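Local coordinates for Sodium/calcium exchanger membrane region domain-containing protein (Archaeoglobus fulgidus, PDB 4KPP) that exchanges protons for calcium ions across the membrane, as a counter-transporter of the sodium/calcium exchanger family, at residues A[21-24]-A[29-32]; A[37-42]-A[225-230]; A[142-147]-A[173-178]; A[146-151]-A[284-289]. All blocks are in the same frame, centred on the assembly; numbering follows the deposited sequence.

Interaction 1 (A[21-24]-A[29-32]); sequences LISL and HHPA. With OLA (oleic acid), chain F.
S23 on helix 18-25 and H30 in the loop that follows meet through a single polar pair. H30 NE2 gives its N-H to S23 OG at 3.0 Å, and the oxygen lies at the ring edge, 12° out of the imidazole plane. The ring is turned edge-on to the helix, and CD2 beside NE2 lies 3.8 Å from S23 OG. Both side chains place their next atom opposite the carbonyl carbon (chi1 -58° for S23, -64° for H30), and this brings OG up to the NE2 edge of the imidazole. S23 OG also hydrogen-bonds to the carbonyl oxygen of P19, one helical turn back, so the hydroxyl can donate there and accept from H30. L38 of helix 32-60 packs against the imidazole. Replacing H30 by an alanine would probably leave S23 OG without its N-H donor and the loop without this tie to the helix. P31 follows as the N-cap of helix 32-60. On the same helical turn as S23, an oleic acid rests with C6 3.8 Å from L24 CB. With NE2 as donor, the pairing is consistent with an imidazole protonated at that nitrogen, whether neutral or charged.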
loop_
_atom_site.group_PDB
_atom_site.type_symbol
_atom_site.label_atom_id
_atom_site.label_comp_id
_atom_site.label_asym_id
_atom_site.label_seq_id
_atom_site.Cartn_x
_atom_site.Cartn_y
_atom_site.Cartn_z
ATOM N N LEU A 21 -3.291 8.178 22.915
ATOM C CA LEU A 21 -2.041 8.495 23.608
ATOM C C LEU A 21 -2.257 8.802 25.089
ATOM O O LEU A 21 -1.474 8.377 25.941
ATOM C CB LEU A 21 -1.313 9.655 22.923
ATOM C CG LEU A 21 -0.547 9.295 21.647
ATOM C CD1 LEU A 21 0.137 10.520 21.058
ATOM C CD2 LEU A 21 0.464 8.188 21.915
ATOM N N ILE A 22 -3.317 9.546 25.389
ATOM C CA ILE A 22 -3.680 9.836 26.770
ATOM C C ILE A 22 -4.036 8.544 27.502
ATOM O O ILE A 22 -3.640 8.341 28.651
ATOM C CB ILE A 22 -4.854 10.831 26.836
ATOM C CG1 ILE A 22 -4.400 12.206 26.340
ATOM C CG2 ILE A 22 -5.417 10.918 28.247
ATOM C CD1 ILE A 22 -5.536 13.146 25.996
ATOM N N SER A 23 -4.768 7.667 26.818
ATOM C CA SER A 23 -5.146 6.373 27.376
ATOM C C SER A 23 -3.918 5.523 27.691
ATOM O O SER A 23 -3.892 4.806 28.690
ATOM C CB SER A 23 -6.070 5.618 26.417
ATOM O OG SER A 23 -7.241 6.366 26.140
ATOM N N LEU A 24 -2.905 5.605 26.834
ATOM C CA LEU A 24 -1.647 4.907 27.076
ATOM C C LEU A 24 -0.920 5.504 28.275
ATOM O O LEU A 24 -0.394 4.777 29.120
ATOM C CB LEU A 24 -0.742 4.972 25.846
ATOM C CG LEU A 24 -0.967 3.964 24.720
ATOM C CD1 LEU A 24 0.007 4.226 23.582
ATOM C CD2 LEU A 24 -0.818 2.540 25.239
ATOM N N HIS A 29 -7.439 0.854 30.545
ATOM C CA HIS A 29 -7.823 -0.278 29.711
ATOM C C HIS A 29 -9.236 -0.119 29.159
ATOM O O HIS A 29 -10.201 -0.036 29.918
ATOM C CB HIS A 29 -7.715 -1.585 30.502
ATOM N N HIS A 30 -9.348 -0.079 27.836
ATOM C CA HIS A 30 -10.645 0.009 27.172
ATOM C C HIS A 30 -11.114 -1.375 26.707
ATOM O O HIS A 30 -10.301 -2.276 26.520
ATOM C CB HIS A 30 -10.568 0.952 25.967
ATOM C CG HIS A 30 -10.271 2.376 26.322
ATOM N ND1 HIS A 30 -11.240 3.252 26.765
ATOM C CD2 HIS A 30 -9.118 3.084 26.276
ATOM C CE1 HIS A 30 -10.694 4.433 26.989
ATOM N NE2 HIS A 30 -9.407 4.359 26.700
ATOM N N PRO A 31 -12.433 -1.546 26.518
ATOM C CA PRO A 31 -12.948 -2.781 25.911
ATOM C C PRO A 31 -12.454 -2.941 24.472
ATOM O O PRO A 31 -11.915 -1.992 23.902
ATOM C CB PRO A 31 -14.464 -2.571 25.923
ATOM C CG PRO A 31 -14.702 -1.600 27.015
ATOM C CD PRO A 31 -13.519 -0.683 27.011
ATOM N N ALA A 32 -12.659 -4.121 23.895
ATOM C CA ALA A 32 -12.117 -4.464 22.578
ATOM C C ALA A 32 -12.417 -3.456 21.462
ATOM O O ALA A 32 -11.498 -2.935 20.830
ATOM C CB ALA A 32 -12.580 -5.860 22.169
HETATM C C3 OLA F . 2.653 3.734 28.458
HETATM C C4 OLA F . 3.582 4.898 28.133
HETATM C C5 OLA F . 3.366 5.395 26.708
HETATM C C6 OLA F . 2.519 6.662 26.689
HETATM C C7 OLA F . 3.072 7.665 25.683
HETATM C C8 OLA F . 2.697 9.092 26.065
#

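Interaction 2 (A[37-42]-A[225-230]); sequences LLSGLA and EAFSEG
S39 OG, bonded within its own helix, presses against F227 of helix 224-237. It hydrogen-bonds to the carbonyl oxygen of Q35, one turn earlier, with a weak second bond to that of T36, while F227 closes on it from across the contact. The serine oxygen is 3.2 Å from F227 CA and 3.3 Å from F227 CB; F227 N is equally near but badly angled, so this meeting is packing. OG takes the position between the backbone N and the carbonyl carbon (chi1 58°), which aims it at the neighbouring helix. It lies near the plane of the F227 ring, at the edge. The ring itself, with CG anti to the backbone N (chi1 174°), reaches alongside G40, where CD1 comes to 3.5 Å from G40 CA. With no side chain at G40 the ring can come this close to the backbone. An alanine in place of F227 would probably strip G40 of this covering ring and open a gap beside S39. A226 adds its methyl, 4.2 Å from S39 CB, and its carbonyl oxygen accepts from Q35 NE2; W20 of helix 18-25 touches both S39 and A226. The segment axes approach to 8.2 Å at 135° between their directions, a close helix-helix crossing built on small residues, as is common among transmembrane helices.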
loop_
_atom_site.group_PDB
_atom_site.type_symbol
_atom_site.label_atom_id
_atom_site.label_comp_id
_atom_site.label_asym_id
_atom_site.label_seq_id
_atom_site.Cartn_x
_atom_site.Cartn_y
_atom_site.Cartn_z
ATOM N N LEU A 37 -11.096 1.402 17.908
ATOM C CA LEU A 37 -11.460 2.712 17.384
ATOM C C LEU A 37 -10.419 3.780 17.725
ATOM O O LEU A 37 -9.962 4.510 16.848
ATOM C CB LEU A 37 -12.839 3.124 17.908
ATOM C CG LEU A 37 -13.982 2.188 17.504
ATOM C CD1 LEU A 37 -15.287 2.571 18.190
ATOM C CD2 LEU A 37 -14.147 2.182 15.992
ATOM N N LEU A 38 -10.044 3.859 18.998
ATOM C CA LEU A 38 -9.098 4.871 19.459
ATOM C C LEU A 38 -7.691 4.674 18.897
ATOM O O LEU A 38 -7.079 5.620 18.399
ATOM C CB LEU A 38 -9.064 4.920 20.989
ATOM C CG LEU A 38 -10.335 5.439 21.669
ATOM C CD1 LEU A 38 -10.135 5.568 23.175
ATOM C CD2 LEU A 38 -10.793 6.767 21.063
ATOM N N SER A 39 -7.183 3.448 18.970
ATOM C CA SER A 39 -5.853 3.144 18.452
ATOM C C SER A 39 -5.839 3.271 16.935
ATOM O O SER A 39 -4.848 3.717 16.350
ATOM C CB SER A 39 -5.410 1.742 18.874
ATOM O OG SER A 39 -6.337 0.771 18.421
ATOM N N GLY A 40 -6.948 2.883 16.311
ATOM C CA GLY A 40 -7.129 3.047 14.881
ATOM C C GLY A 40 -7.230 4.509 14.484
ATOM O O GLY A 40 -6.728 4.912 13.432
ATOM N N LEU A 41 -7.884 5.307 15.322
ATOM C CA LEU A 41 -7.971 6.741 15.079
ATOM C C LEU A 41 -6.573 7.360 15.091
ATOM O O LEU A 41 -6.241 8.183 14.237
ATOM C CB LEU A 41 -8.872 7.416 16.118
ATOM C CG LEU A 41 -9.078 8.928 16.000
ATOM C CD1 LEU A 41 -9.646 9.296 14.633
ATOM C CD2 LEU A 41 -9.982 9.439 17.116
ATOM N N ALA A 42 -5.755 6.940 16.051
ATOM C CA ALA A 42 -4.379 7.418 16.155
ATOM C C ALA A 42 -3.522 7.012 14.954
ATOM O O ALA A 42 -2.717 7.808 14.471
ATOM C CB ALA A 42 -3.740 6.944 17.461
ATOM N N GLU A 225 -0.281 -2.708 17.835
ATOM C CA GLU A 225 -0.585 -3.907 18.608
ATOM C C GLU A 225 -2.002 -3.848 19.160
ATOM O O GLU A 225 -2.778 -4.784 18.994
ATOM C CB GLU A 225 0.419 -4.094 19.746
ATOM C CG GLU A 225 0.102 -5.269 20.660
ATOM C CD GLU A 225 1.141 -5.465 21.749
ATOM O OE1 GLU A 225 1.992 -4.569 21.935
ATOM O OE2 GLU A 225 1.107 -6.517 22.421
ATOM N N ALA A 226 -2.337 -2.741 19.811
ATOM C CA ALA A 226 -3.664 -2.582 20.388
ATOM C C ALA A 226 -4.733 -2.584 19.301
ATOM O O ALA A 226 -5.805 -3.160 19.476
ATOM C CB ALA A 226 -3.738 -1.312 21.205
ATOM N N PHE A 227 -4.437 -1.940 18.176
ATOM C CA PHE A 227 -5.374 -1.926 17.063
ATOM C C PHE A 227 -5.561 -3.322 16.467
ATOM O O PHE A 227 -6.681 -3.717 16.154
ATOM C CB PHE A 227 -4.933 -0.932 15.985
ATOM C CG PHE A 227 -5.778 -0.979 14.742
ATOM C CD1 PHE A 227 -7.073 -0.482 14.749
ATOM C CD2 PHE A 227 -5.283 -1.534 13.571
ATOM C CE1 PHE A 227 -7.859 -0.533 13.604
ATOM C CE2 PHE A 227 -6.060 -1.589 12.427
ATOM C CZ PHE A 227 -7.349 -1.088 12.442
ATOM N N SER A 228 -4.464 -4.065 16.323
ATOM C CA SER A 228 -4.510 -5.400 15.728
ATOM C C SER A 228 -5.174 -6.407 16.663
ATOM O O SER A 228 -6.028 -7.188 16.241
ATOM C CB SER A 228 -3.106 -5.889 15.353
ATOM O OG SER A 228 -2.434 -4.958 14.519
ATOM N N GLU A 229 -4.776 -6.387 17.933
ATOM C CA GLU A 229 -5.372 -7.266 18.930
ATOM C C GLU A 229 -6.798 -6.843 19.251
ATOM O O GLU A 229 -7.637 -7.678 19.587
ATOM C CB GLU A 229 -4.527 -7.301 20.208
ATOM C CG GLU A 229 -3.124 -7.866 20.017
ATOM C CD GLU A 229 -3.118 -9.310 19.529
ATOM O OE1 GLU A 229 -4.113 -10.030 19.750
ATOM O OE2 GLU A 229 -2.106 -9.725 18.921
ATOM N N GLY A 230 -7.065 -5.543 19.154
ATOM C CA GLY A 230 -8.406 -5.028 19.349
ATOM C C GLY A 230 -9.339 -5.551 18.276
ATOM O O GLY A 230 -10.459 -5.977 18.566
#

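Interaction 3 (A[142-147]-A[173-178]); sequences IFFLFL and YAIYIY
F144 reaches from helix 138-152 onto the backbone and side chains of I175 and Y176 in helix 163-182. Its CB points toward that helix, and CG, set opposite the carbonyl carbon (chi1 -81°), is the first atom to meet it, 3.9 Å from Y176 CB. From there the ring lies with one face against Y176: the CB of the tyrosine stands 3.8 Å from the F144 centroid, only 7° off the ring normal, in a CH-pi contact over the centre of the face. Along one side of the ring CD2 is 3.8 Å from Y176 CD1, and farther out CE2 lies 3.8 Å from Y176 CA. The two helices belong to the first exchanger family region, where the chain turns back between them, and the segments run antiparallel as neighbouring membrane-spanning helices. The rings form an offset edge-to-face pair, with the tyrosine edge toward the phenylalanine face, centroids 5.6 Å apart and planes at 63°. F143 CD2 lies over the rim of the opposite face of F144. At the tip, CZ meets I175 CG2 at 3.5 Å, near the ring plane, and the two side chains cross at about a right angle; Y176 N is also close to CZ. Y176 OH hydrogen-bonds to E141 OE1, back on helix 138-152, and to S280 OG of helix 271-285.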
loop_
_atom_site.group_PDB
_atom_site.type_symbol
_atom_site.label_atom_id
_atom_site.label_comp_id
_atom_site.label_asym_id
_atom_site.label_seq_id
_atom_site.Cartn_x
_atom_site.Cartn_y
_atom_site.Cartn_z
ATOM N N ILE A 142 5.410 -0.593 -14.281
ATOM C CA ILE A 142 4.835 -1.720 -15.017
ATOM C C ILE A 142 5.829 -2.875 -15.123
ATOM O O ILE A 142 5.480 -4.036 -14.897
ATOM C CB ILE A 142 4.391 -1.298 -16.434
ATOM C CG1 ILE A 142 3.203 -0.339 -16.358
ATOM C CG2 ILE A 142 4.034 -2.516 -17.276
ATOM C CD1 ILE A 142 2.690 0.109 -17.713
ATOM N N PHE A 143 7.069 -2.541 -15.461
ATOM C CA PHE A 143 8.137 -3.525 -15.592
ATOM C C PHE A 143 8.370 -4.290 -14.293
ATOM O O PHE A 143 8.440 -5.520 -14.288
ATOM C CB PHE A 143 9.428 -2.831 -16.028
ATOM C CG PHE A 143 10.614 -3.747 -16.120
ATOM C CD1 PHE A 143 10.836 -4.500 -17.260
ATOM C CD2 PHE A 143 11.516 -3.841 -15.073
ATOM C CE1 PHE A 143 11.931 -5.342 -17.350
ATOM C CE2 PHE A 143 12.609 -4.676 -15.155
ATOM C CZ PHE A 143 12.819 -5.430 -16.294
ATOM N N PHE A 144 8.490 -3.557 -13.191
ATOM C CA PHE A 144 8.757 -4.179 -11.901
ATOM C C PHE A 144 7.551 -4.920 -11.354
ATOM O O PHE A 144 7.695 -5.905 -10.636
ATOM C CB PHE A 144 9.275 -3.154 -10.895
ATOM C CG PHE A 144 10.737 -2.873 -11.039
ATOM C CD1 PHE A 144 11.672 -3.746 -10.509
ATOM C CD2 PHE A 144 11.180 -1.753 -11.723
ATOM C CE1 PHE A 144 13.022 -3.503 -10.648
ATOM C CE2 PHE A 144 12.528 -1.505 -11.863
ATOM C CZ PHE A 144 13.449 -2.381 -11.326
ATOM N N LEU A 145 6.362 -4.444 -11.706
ATOM C CA LEU A 145 5.128 -5.121 -11.335
ATOM C C LEU A 145 5.064 -6.475 -12.027
ATOM O O LEU A 145 4.645 -7.468 -11.439
ATOM C CB LEU A 145 3.924 -4.270 -11.730
ATOM C CG LEU A 145 2.968 -3.841 -10.617
ATOM C CD1 LEU A 145 3.701 -3.701 -9.295
ATOM C CD2 LEU A 145 2.297 -2.529 -10.999
ATOM N N PHE A 146 5.497 -6.507 -13.282
ATOM C CA PHE A 146 5.497 -7.739 -14.057
ATOM C C PHE A 146 6.489 -8.754 -13.491
ATOM O O PHE A 146 6.172 -9.932 -13.371
ATOM C CB PHE A 146 5.805 -7.439 -15.522
ATOM C CG PHE A 146 5.524 -8.586 -16.450
ATOM C CD1 PHE A 146 4.255 -9.136 -16.527
ATOM C CD2 PHE A 146 6.524 -9.100 -17.263
ATOM C CE1 PHE A 146 3.988 -10.187 -17.384
ATOM C CE2 PHE A 146 6.264 -10.152 -18.127
ATOM C CZ PHE A 146 4.993 -10.695 -18.187
ATOM N N LEU A 147 7.685 -8.292 -13.134
ATOM C CA LEU A 147 8.709 -9.176 -12.583
ATOM C C LEU A 147 8.335 -9.716 -11.205
ATOM O O LEU A 147 8.574 -10.888 -10.902
ATOM C CB LEU A 147 10.062 -8.466 -12.505
ATOM C CG LEU A 147 10.764 -8.146 -13.825
ATOM C CD1 LEU A 147 12.220 -7.788 -13.567
ATOM C CD2 LEU A 147 10.649 -9.304 -14.810
ATOM N N TYR A 173 12.612 -4.027 -5.291
ATOM C CA TYR A 173 12.193 -2.702 -4.855
ATOM C C TYR A 173 13.371 -1.738 -4.755
ATOM O O TYR A 173 13.256 -0.577 -5.144
ATOM C CB TYR A 173 11.434 -2.756 -3.528
ATOM C CG TYR A 173 10.856 -1.413 -3.152
ATOM C CD1 TYR A 173 9.847 -0.842 -3.914
ATOM C CD2 TYR A 173 11.332 -0.704 -2.054
ATOM C CE1 TYR A 173 9.321 0.392 -3.594
ATOM C CE2 TYR A 173 10.804 0.533 -1.720
ATOM C CZ TYR A 173 9.799 1.074 -2.495
ATOM O OH TYR A 173 9.265 2.300 -2.177
ATOM N N ALA A 174 14.497 -2.223 -4.237
ATOM C CA ALA A 174 15.706 -1.408 -4.125
ATOM C C ALA A 174 16.167 -0.895 -5.488
ATOM O O ALA A 174 16.507 0.280 -5.637
ATOM C CB ALA A 174 16.817 -2.196 -3.450
ATOM N N ILE A 175 16.174 -1.786 -6.477
ATOM C CA ILE A 175 16.519 -1.423 -7.849
ATOM C C ILE A 175 15.491 -0.446 -8.415
ATOM O O ILE A 175 15.841 0.522 -9.094
ATOM C CB ILE A 175 16.597 -2.670 -8.754
ATOM C CG1 ILE A 175 17.751 -3.574 -8.317
ATOM C CG2 ILE A 175 16.762 -2.276 -10.215
ATOM C CD1 ILE A 175 17.904 -4.820 -9.166
ATOM N N TYR A 176 14.220 -0.706 -8.124
ATOM C CA TYR A 176 13.136 0.173 -8.551
ATOM C C TYR A 176 13.295 1.582 -7.989
ATOM O O TYR A 176 13.153 2.565 -8.713
ATOM C CB TYR A 176 11.785 -0.408 -8.142
ATOM C CG TYR A 176 10.648 0.583 -8.210
ATOM C CD1 TYR A 176 10.213 1.087 -9.429
ATOM C CD2 TYR A 176 10.006 1.011 -7.055
ATOM C CE1 TYR A 176 9.171 1.996 -9.496
ATOM C CE2 TYR A 176 8.965 1.917 -7.112
ATOM C CZ TYR A 176 8.552 2.406 -8.335
ATOM O OH TYR A 176 7.514 3.308 -8.398
ATOM N N ILE A 177 13.587 1.670 -6.698
ATOM C CA ILE A 177 13.830 2.953 -6.053
ATOM C C ILE A 177 15.010 3.673 -6.695
ATOM O O ILE A 177 14.920 4.855 -7.028
ATOM C CB ILE A 177 14.090 2.778 -4.545
ATOM C CG1 ILE A 177 12.780 2.467 -3.824
ATOM C CG2 ILE A 177 14.726 4.027 -3.956
ATOM C CD1 ILE A 177 11.704 3.507 -4.060
ATOM N N TYR A 178 16.109 2.945 -6.873
ATOM C CA TYR A 178 17.317 3.489 -7.488
ATOM C C TYR A 178 17.051 4.073 -8.874
ATOM O O TYR A 178 17.562 5.138 -9.216
ATOM C CB TYR A 178 18.402 2.412 -7.567
ATOM C CG TYR A 178 19.597 2.803 -8.405
ATOM C CD1 TYR A 178 20.537 3.711 -7.931
ATOM C CD2 TYR A 178 19.789 2.261 -9.670
ATOM C CE1 TYR A 178 21.633 4.071 -8.695
ATOM C CE2 TYR A 178 20.882 2.614 -10.440
ATOM C CZ TYR A 178 21.799 3.518 -9.949
ATOM O OH TYR A 178 22.887 3.869 -10.718
#

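Interaction 4 (A[146-151]-A[284-289]); sequences FLATLY and NQWTLL. With OLB ((2S)-2,3-dihydroxypropyl (9Z)-octadec-9-enoate), chain E.
W286 NE1 donates to T149 OG1 at 3.0 Å, joining helix 138-152 to the break between helices 271-285 and 288-299, an interrupted membrane-spanning helix. The N-H points at the oxygen with an angle of 147°, and OG1 lies at the indole edge, 15° out of the ring plane; the two side chains cross at about a right angle. A148 contributes its methyl beside this bond. Its CB sits 3.9 Å from W286 CD1, in an oblique approach to the indole, and 3.7 Å from T287 CG2, while the carbonyl oxygen of W286 also borders it. A second shell surrounds these groups. T149 OG1 stands opposite the carbonyl carbon (chi1 -62°), a setting that also lets it bond to the carbonyl oxygen of L145, so the hydroxyl can give a proton there and receive one from the indole. K282 makes a cation-pi contact with W286, and M104, N108, T320 and S324 pack on its side chain. T287 OG1 is bonded to the carbonyl oxygen of V283. On the far side of helix 138-152 a monoolein chain lies along the surface, its C8 3.6 Å from L150 CB. At the break itself N284 O accepts two backbone N-H groups, from T287 N at 3.2 Å and from L289 N at 3.0 Å.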
loop_
_atom_site.group_PDB
_atom_site.type_symbol
_atom_site.label_atom_id
_atom_site.label_comp_id
_atom_site.label_asym_id
_atom_site.label_seq_id
_atom_site.Cartn_x
_atom_site.Cartn_y
_atom_site.Cartn_z
ATOM N N PHE A 146 5.497 -6.507 -13.282
ATOM C CA PHE A 146 5.497 -7.739 -14.057
ATOM C C PHE A 146 6.489 -8.754 -13.491
ATOM O O PHE A 146 6.172 -9.932 -13.371
ATOM C CB PHE A 146 5.805 -7.439 -15.522
ATOM C CG PHE A 146 5.524 -8.586 -16.450
ATOM C CD1 PHE A 146 4.255 -9.136 -16.527
ATOM C CD2 PHE A 146 6.524 -9.100 -17.263
ATOM C CE1 PHE A 146 3.988 -10.187 -17.384
ATOM C CE2 PHE A 146 6.264 -10.152 -18.127
ATOM C CZ PHE A 146 4.993 -10.695 -18.187
ATOM N N LEU A 147 7.685 -8.292 -13.134
ATOM C CA LEU A 147 8.709 -9.176 -12.583
ATOM C C LEU A 147 8.335 -9.716 -11.205
ATOM O O LEU A 147 8.574 -10.888 -10.902
ATOM C CB LEU A 147 10.062 -8.466 -12.505
ATOM C CG LEU A 147 10.764 -8.146 -13.825
ATOM C CD1 LEU A 147 12.220 -7.788 -13.567
ATOM C CD2 LEU A 147 10.649 -9.304 -14.810
ATOM N N ALA A 148 7.762 -8.853 -10.372
ATOM C CA ALA A 148 7.330 -9.246 -9.036
ATOM C C ALA A 148 6.208 -10.273 -9.118
ATOM O O ALA A 148 6.170 -11.230 -8.343
ATOM C CB ALA A 148 6.879 -8.027 -8.243
ATOM N N THR A 149 5.297 -10.068 -10.064
ATOM C CA THR A 149 4.155 -10.956 -10.232
ATOM C C THR A 149 4.579 -12.331 -10.743
ATOM O O THR A 149 4.116 -13.354 -10.240
ATOM C CB THR A 149 3.108 -10.344 -11.175
ATOM O OG1 THR A 149 2.620 -9.124 -10.606
ATOM C CG2 THR A 149 1.948 -11.296 -11.381
ATOM N N LEU A 150 5.465 -12.349 -11.733
ATOM C CA LEU A 150 6.003 -13.599 -12.256
ATOM C C LEU A 150 6.731 -14.371 -11.166
ATOM O O LEU A 150 6.649 -15.598 -11.101
ATOM C CB LEU A 150 6.949 -13.340 -13.429
ATOM C CG LEU A 150 6.310 -12.804 -14.711
ATOM C CD1 LEU A 150 7.341 -12.721 -15.824
ATOM C CD2 LEU A 150 5.128 -13.670 -15.122
ATOM N N TYR A 151 7.437 -13.648 -10.303
ATOM C CA TYR A 151 8.138 -14.292 -9.204
ATOM C C TYR A 151 7.167 -14.783 -8.135
ATOM O O TYR A 151 7.381 -15.830 -7.530
ATOM C CB TYR A 151 9.179 -13.361 -8.585
ATOM C CG TYR A 151 10.153 -14.095 -7.696
ATOM C CD1 TYR A 151 11.303 -14.667 -8.224
ATOM C CD2 TYR A 151 9.914 -14.234 -6.334
ATOM C CE1 TYR A 151 12.196 -15.353 -7.416
ATOM C CE2 TYR A 151 10.800 -14.916 -5.520
ATOM C CZ TYR A 151 11.938 -15.472 -6.065
ATOM O OH TYR A 151 12.822 -16.148 -5.256
ATOM N N ASN A 284 5.505 -1.204 -4.049
ATOM C CA ASN A 284 6.164 -1.519 -2.777
ATOM C C ASN A 284 5.425 -2.581 -1.963
ATOM O O ASN A 284 6.051 -3.432 -1.325
ATOM C CB ASN A 284 6.470 -0.264 -1.934
ATOM C CG ASN A 284 5.246 0.307 -1.240
ATOM O OD1 ASN A 284 4.744 -0.262 -0.271
ATOM N ND2 ASN A 284 4.784 1.459 -1.711
ATOM N N GLN A 285 4.097 -2.544 -2.000
ATOM C CA GLN A 285 3.305 -3.517 -1.257
ATOM C C GLN A 285 3.383 -4.908 -1.884
ATOM O O GLN A 285 3.108 -5.914 -1.230
ATOM C CB GLN A 285 1.855 -3.048 -1.108
ATOM C CG GLN A 285 1.722 -1.831 -0.199
ATOM C CD GLN A 285 0.291 -1.377 -0.010
ATOM O OE1 GLN A 285 -0.483 -2.012 0.702
ATOM N NE2 GLN A 285 -0.066 -0.265 -0.643
ATOM N N TRP A 286 3.782 -4.955 -3.150
ATOM C CA TRP A 286 3.875 -6.214 -3.875
ATOM C C TRP A 286 5.338 -6.627 -4.029
ATOM O O TRP A 286 5.655 -7.573 -4.747
ATOM C CB TRP A 286 3.180 -6.082 -5.235
ATOM C CG TRP A 286 2.900 -7.368 -5.959
ATOM C CD1 TRP A 286 3.148 -7.630 -7.276
ATOM C CD2 TRP A 286 2.306 -8.560 -5.420
ATOM N NE1 TRP A 286 2.752 -8.906 -7.590
ATOM C CE2 TRP A 286 2.234 -9.500 -6.470
ATOM C CE3 TRP A 286 1.833 -8.927 -4.156
ATOM C CZ2 TRP A 286 1.708 -10.778 -6.293
ATOM C CZ3 TRP A 286 1.313 -10.198 -3.984
ATOM C CH2 TRP A 286 1.254 -11.107 -5.046
ATOM N N THR A 287 6.222 -5.908 -3.341
ATOM C CA THR A 287 7.650 -6.223 -3.325
ATOM C C THR A 287 8.231 -6.128 -1.913
ATOM O O THR A 287 8.442 -7.146 -1.253
ATOM C CB THR A 287 8.468 -5.307 -4.273
ATOM O OG1 THR A 287 8.201 -3.930 -3.977
ATOM C CG2 THR A 287 8.123 -5.591 -5.734
ATOM N N LEU A 288 8.480 -4.900 -1.461
ATOM C CA LEU A 288 9.067 -4.652 -0.144
ATOM C C LEU A 288 8.255 -5.266 0.999
ATOM O O LEU A 288 8.822 -5.799 1.955
ATOM C CB LEU A 288 9.246 -3.148 0.092
ATOM C CG LEU A 288 9.914 -2.754 1.413
ATOM C CD1 LEU A 288 11.385 -3.163 1.435
ATOM C CD2 LEU A 288 9.762 -1.264 1.683
ATOM N N LEU A 289 6.931 -5.191 0.892
ATOM C CA LEU A 289 6.045 -5.703 1.930
ATOM C C LEU A 289 6.213 -7.209 2.111
ATOM O O LEU A 289 6.294 -7.700 3.236
ATOM C CB LEU A 289 4.587 -5.389 1.593
ATOM C CG LEU A 289 3.662 -4.960 2.738
ATOM C CD1 LEU A 289 2.216 -5.347 2.442
ATOM C CD2 LEU A 289 4.102 -5.509 4.090
HETATM C C1 OLB E . 13.447 -18.842 -9.121
HETATM C C2 OLB E . 12.479 -18.825 -10.255
HETATM C C3 OLB E . 12.162 -17.412 -10.613
HETATM C C4 OLB E . 11.811 -17.326 -12.061
HETATM C C5 OLB E . 10.388 -16.905 -12.210
HETATM O O19 OLB E . 14.558 -18.352 -9.262
HETATM O O20 OLB E . 13.108 -19.414 -7.920
HETATM C C21 OLB E . 14.048 -19.470 -6.916
HETATM C C22 OLB E . 13.352 -19.664 -5.614
HETATM O O23 OLB E . 12.072 -20.110 -5.855
HETATM C C24 OLB E . 14.096 -20.668 -4.800
HETATM C C6 OLB E . 10.288 -15.424 -12.073
HETATM C C7 OLB E . 11.012 -14.763 -13.197
HETATM C C8 OLB E . 10.580 -13.339 -13.295
HETATM C C9 OLB E . 11.005 -12.602 -12.071
HETATM C C10 OLB E . 12.373 -12.014 -12.005
HETATM C C11 OLB E . 13.119 -11.998 -10.713
HETATM C C12 OLB E . 14.543 -11.650 -10.990
HETATM C C13 OLB E . 15.416 -12.145 -9.886
HETATM C C14 OLB E . 15.496 -13.632 -9.919
HETATM C C15 OLB E . 16.386 -14.083 -8.809
HETATM C C16 OLB E . 16.365 -15.571 -8.692
HETATM C C17 OLB E . 16.929 -16.185 -9.929
HETATM C C18 OLB E . 17.977 -17.188 -9.579
#

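From the N terminus, interaction 1 closes a loop of four residues, tying helix 18-25 to the start of helix 32-60, and is complete before interaction 2 opens. Interaction 2 then joins helix 32-60 to helix 224-237 across 182 residues; its centre lies about 9 Å from that of interaction 1, and the two touch through L38. Nested within its span, interaction 3 pairs helices 138-152 and 163-182. Interaction 4 leaves from the same helix 138-152, sharing F146 and L147 with interaction 3, but crosses interaction 2 to reach 284-289, linking the two exchanger family regions. Interactions 3 and 4 touch through Y173, on the opposite side of the chain's centre from interactions 1 and 2.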